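Local coordinates for aminoglycoside-O-phosphotransferase VIII (Streptomyces rimosus, PDB 4H05), which probably transfers a phosphate group from ATP to the 3'-hydroxyl of aminoglycoside antibiotics, conferring resistance to them, at residues A[111-119]-A[196-205]. Numbering follows the deposited sequence.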
loop_
_atom_site.group_PDB
_atom_site.type_symbol
_atom_site.label_atom_id
_atom_site.label_comp_id
_atom_site.label_asym_id
_atom_site.label_seq_id
_atom_site.Cartn_x
_atom_site.Cartn_y
_atom_site.Cartn_z
ATOM N N ASP A 111 20.069 -5.398 1.153
ATOM C CA ASP A 111 19.849 -4.173 1.893
ATOM C C ASP A 111 18.402 -3.588 1.792
ATOM O O ASP A 111 17.928 -2.954 2.718
ATOM C CB ASP A 111 20.845 -3.096 1.432
ATOM C CG ASP A 111 22.295 -3.479 1.735
ATOM O OD1 ASP A 111 22.534 -4.129 2.780
ATOM O OD2 ASP A 111 23.173 -3.144 0.910
ATOM N N VAL A 112 17.798 -3.681 0.620
ATOM C CA VAL A 112 16.401 -3.214 0.392
ATOM C C VAL A 112 15.461 -4.051 1.238
ATOM O O VAL A 112 14.639 -3.519 2.026
ATOM C CB VAL A 112 16.043 -3.253 -1.096
ATOM C CG1 VAL A 112 14.581 -2.853 -1.287
ATOM C CG2 VAL A 112 16.965 -2.293 -1.856
ATOM N N ALA A 113 15.695 -5.350 1.179
ATOM C CA ALA A 113 14.986 -6.319 2.004
ATOM C C ALA A 113 15.023 -5.946 3.452
ATOM O O ALA A 113 13.986 -5.966 4.102
ATOM C CB ALA A 113 15.556 -7.714 1.797
ATOM N N VAL A 114 16.217 -5.588 3.957
ATOM C CA VAL A 114 16.413 -5.219 5.346
ATOM C C VAL A 114 15.772 -3.903 5.676
ATOM O O VAL A 114 15.193 -3.766 6.765
ATOM C CB VAL A 114 17.954 -5.196 5.733
ATOM C CG1 VAL A 114 18.158 -4.635 7.113
ATOM C CG2 VAL A 114 18.550 -6.646 5.692
ATOM N N ALA A 115 15.886 -2.936 4.763
ATOM C CA ALA A 115 15.287 -1.606 4.979
ATOM C C ALA A 115 13.760 -1.783 5.031
ATOM O O ALA A 115 13.081 -1.192 5.877
ATOM C CB ALA A 115 15.723 -0.611 3.886
ATOM N N LEU A 116 13.241 -2.678 4.185
ATOM C CA LEU A 116 11.802 -2.950 4.196
ATOM C C LEU A 116 11.372 -3.445 5.571
ATOM O O LEU A 116 10.461 -2.880 6.194
ATOM C CB LEU A 116 11.379 -3.891 3.105
ATOM C CG LEU A 116 11.240 -3.288 1.703
ATOM C CD1 LEU A 116 10.978 -4.410 0.737
ATOM C CD2 LEU A 116 10.103 -2.282 1.524
ATOM N N ALA A 117 12.072 -4.425 6.089
ATOM C CA ALA A 117 11.830 -4.924 7.423
ATOM C C ALA A 117 11.911 -3.824 8.486
ATOM O O ALA A 117 11.118 -3.806 9.442
ATOM C CB ALA A 117 12.824 -6.048 7.729
ATOM N N GLY A 118 12.882 -2.925 8.347
ATOM C CA GLY A 118 13.072 -1.839 9.306
ATOM C C GLY A 118 11.908 -0.874 9.315
ATOM O O GLY A 118 11.521 -0.304 10.324
ATOM N N LEU A 119 11.327 -0.694 8.150
ATOM C CA LEU A 119 10.204 0.215 8.008
ATOM C C LEU A 119 8.973 -0.458 8.613
ATOM O O LEU A 119 8.212 0.180 9.331
ATOM C CB LEU A 119 9.995 0.545 6.519
ATOM C CG LEU A 119 8.697 1.317 6.306
ATOM C CD1 LEU A 119 8.863 2.700 6.924
ATOM C CD2 LEU A 119 8.341 1.396 4.844
ATOM N N VAL A 196 7.082 1.592 -1.306
ATOM C CA VAL A 196 8.236 2.014 -0.483
ATOM C C VAL A 196 9.368 2.485 -1.397
ATOM O O VAL A 196 9.799 1.793 -2.348
ATOM C CB VAL A 196 8.759 0.882 0.390
ATOM C CG1 VAL A 196 9.849 1.374 1.333
ATOM C CG2 VAL A 196 7.633 0.255 1.190
ATOM N N LEU A 197 9.784 3.705 -1.152
ATOM C CA LEU A 197 10.819 4.283 -1.947
ATOM C C LEU A 197 12.030 4.444 -1.039
ATOM O O LEU A 197 11.908 4.562 0.186
ATOM C CB LEU A 197 10.365 5.631 -2.490
ATOM C CG LEU A 197 9.502 5.610 -3.771
ATOM C CD1 LEU A 197 8.126 5.972 -3.357
ATOM C CD2 LEU A 197 9.886 6.574 -4.862
ATOM N N LEU A 198 13.191 4.410 -1.642
ATOM C CA LEU A 198 14.381 4.467 -0.896
ATOM C C LEU A 198 15.551 5.186 -1.600
ATOM O O LEU A 198 15.603 5.376 -2.829
ATOM C CB LEU A 198 14.796 3.063 -0.437
ATOM C CG LEU A 198 14.228 1.666 -0.513
ATOM C CD1 LEU A 198 14.324 0.988 0.852
ATOM C CD2 LEU A 198 12.894 1.496 -1.246
ATOM N N ASP A 199 16.504 5.616 -0.806
ATOM C CA ASP A 199 17.598 6.420 -1.380
ATOM C C ASP A 199 18.450 5.446 -2.238
ATOM O O ASP A 199 18.780 4.372 -1.752
ATOM C CB ASP A 199 18.384 7.031 -0.211
ATOM C CG ASP A 199 19.636 7.753 -0.656
ATOM O OD1 ASP A 199 19.624 8.967 -0.635
ATOM O OD2 ASP A 199 20.577 7.093 -1.066
ATOM N N PRO A 200 18.769 5.777 -3.490
ATOM C CA PRO A 200 19.535 4.781 -4.302
ATOM C C PRO A 200 20.957 4.501 -3.795
ATOM O O PRO A 200 21.516 3.431 -4.066
ATOM C CB PRO A 200 19.562 5.354 -5.733
ATOM C CG PRO A 200 18.683 6.567 -5.708
ATOM C CD PRO A 200 18.199 6.868 -4.304
ATOM N N ARG A 201 21.494 5.385 -2.966
ATOM C CA ARG A 201 22.820 5.185 -2.421
ATOM C C ARG A 201 22.795 4.468 -1.122
ATOM O O ARG A 201 23.574 3.566 -0.939
ATOM C CB ARG A 201 23.476 6.540 -2.268
ATOM C CG ARG A 201 24.963 6.524 -1.970
ATOM C CD ARG A 201 25.391 7.931 -1.518
ATOM N NE ARG A 201 26.130 7.704 -0.312
ATOM C CZ ARG A 201 25.963 8.285 0.872
ATOM N NH1 ARG A 201 25.131 9.293 1.064
ATOM N NH2 ARG A 201 26.743 7.881 1.878
ATOM N N THR A 202 21.924 4.815 -0.173
ATOM C CA THR A 202 22.098 4.205 1.163
ATOM C C THR A 202 21.072 3.100 1.418
ATOM O O THR A 202 21.138 2.421 2.418
ATOM C CB THR A 202 21.913 5.266 2.261
ATOM O OG1 THR A 202 20.594 5.842 2.133
ATOM C CG2 THR A 202 22.985 6.374 2.111
ATOM N N CYS A 203 20.078 2.967 0.532
ATOM C CA CYS A 203 18.855 2.180 0.866
ATOM C C CYS A 203 18.081 2.702 2.118
ATOM O O CYS A 203 17.257 1.968 2.687
ATOM C CB CYS A 203 19.186 0.672 1.015
ATOM S SG CYS A 203 19.963 -0.009 -0.475
ATOM N N GLU A 204 18.307 3.960 2.564
ATOM C CA GLU A 204 17.439 4.444 3.602
ATOM C C GLU A 204 16.073 4.526 2.946
ATOM O O GLU A 204 15.973 4.903 1.795
ATOM C CB GLU A 204 17.813 5.813 4.091
ATOM C CG GLU A 204 17.001 6.357 5.267
ATOM C CD GLU A 204 17.672 7.594 5.869
ATOM O OE1 GLU A 204 18.750 8.025 5.432
ATOM O OE2 GLU A 204 17.145 8.172 6.800
ATOM N N VAL A 205 15.030 4.190 3.690
ATOM C CA VAL A 205 13.710 4.450 3.227
ATOM C C VAL A 205 13.454 5.967 3.188
ATOM O O VAL A 205 13.647 6.613 4.167
ATOM C CB VAL A 205 12.710 3.856 4.193
ATOM C CG1 VAL A 205 11.294 4.381 3.844
ATOM C CG2 VAL A 205 12.814 2.330 4.155
#
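The turn that sets Cys-203 against Asp-111 and Val-112 is held in part by the Asp-199 carboxylate, whose OD2 accepts the backbone N-H groups of Arg-201 and Thr-202 from opposite faces of its plane, each 30° out of it on the anti side. This double grip makes an Asx turn and an Asx motif; Thr-202 OG1 adds an ST turn by accepting from Glu-204 N at 3.0 Å. Backbone bonds from Asp-199 N to Glu-204 O and from Cys-203 N to Asp-199 O close the turn. The methyl CG2 of Thr-202 lies over the centre of one face of the Arg-201 guanidinium. Cys-203 points its CB toward the helix, and with SG anti to its carbonyl carbon (chi1 -57°) the sulfur lies 3.7 Å from Asp-111 CB and 4.0 Å from Val-112 CG2. Tightest is Ala-115, whose CB is 3.2 Å from the carbonyl O of Cys-203 and also meets Leu-198 CD1 at 3.7 Å. Further along, Leu-116 CD2 lies across Val-196 at 3.6 Å from CG2. Leu-119, with CG anti to its backbone N (chi1 171°), sends CD2 tip to tip with Val-196, 3.8 Å from CG1, while its CB borders Val-205 CG2. Apolar packing thus seats the 196-198/205-208 beta hairpin on helix 109-124. In this kinase-like fold such a hairpin follows the catalytic loop, and here it links the predicted magnesium ligands Asn-195 and Asp-210.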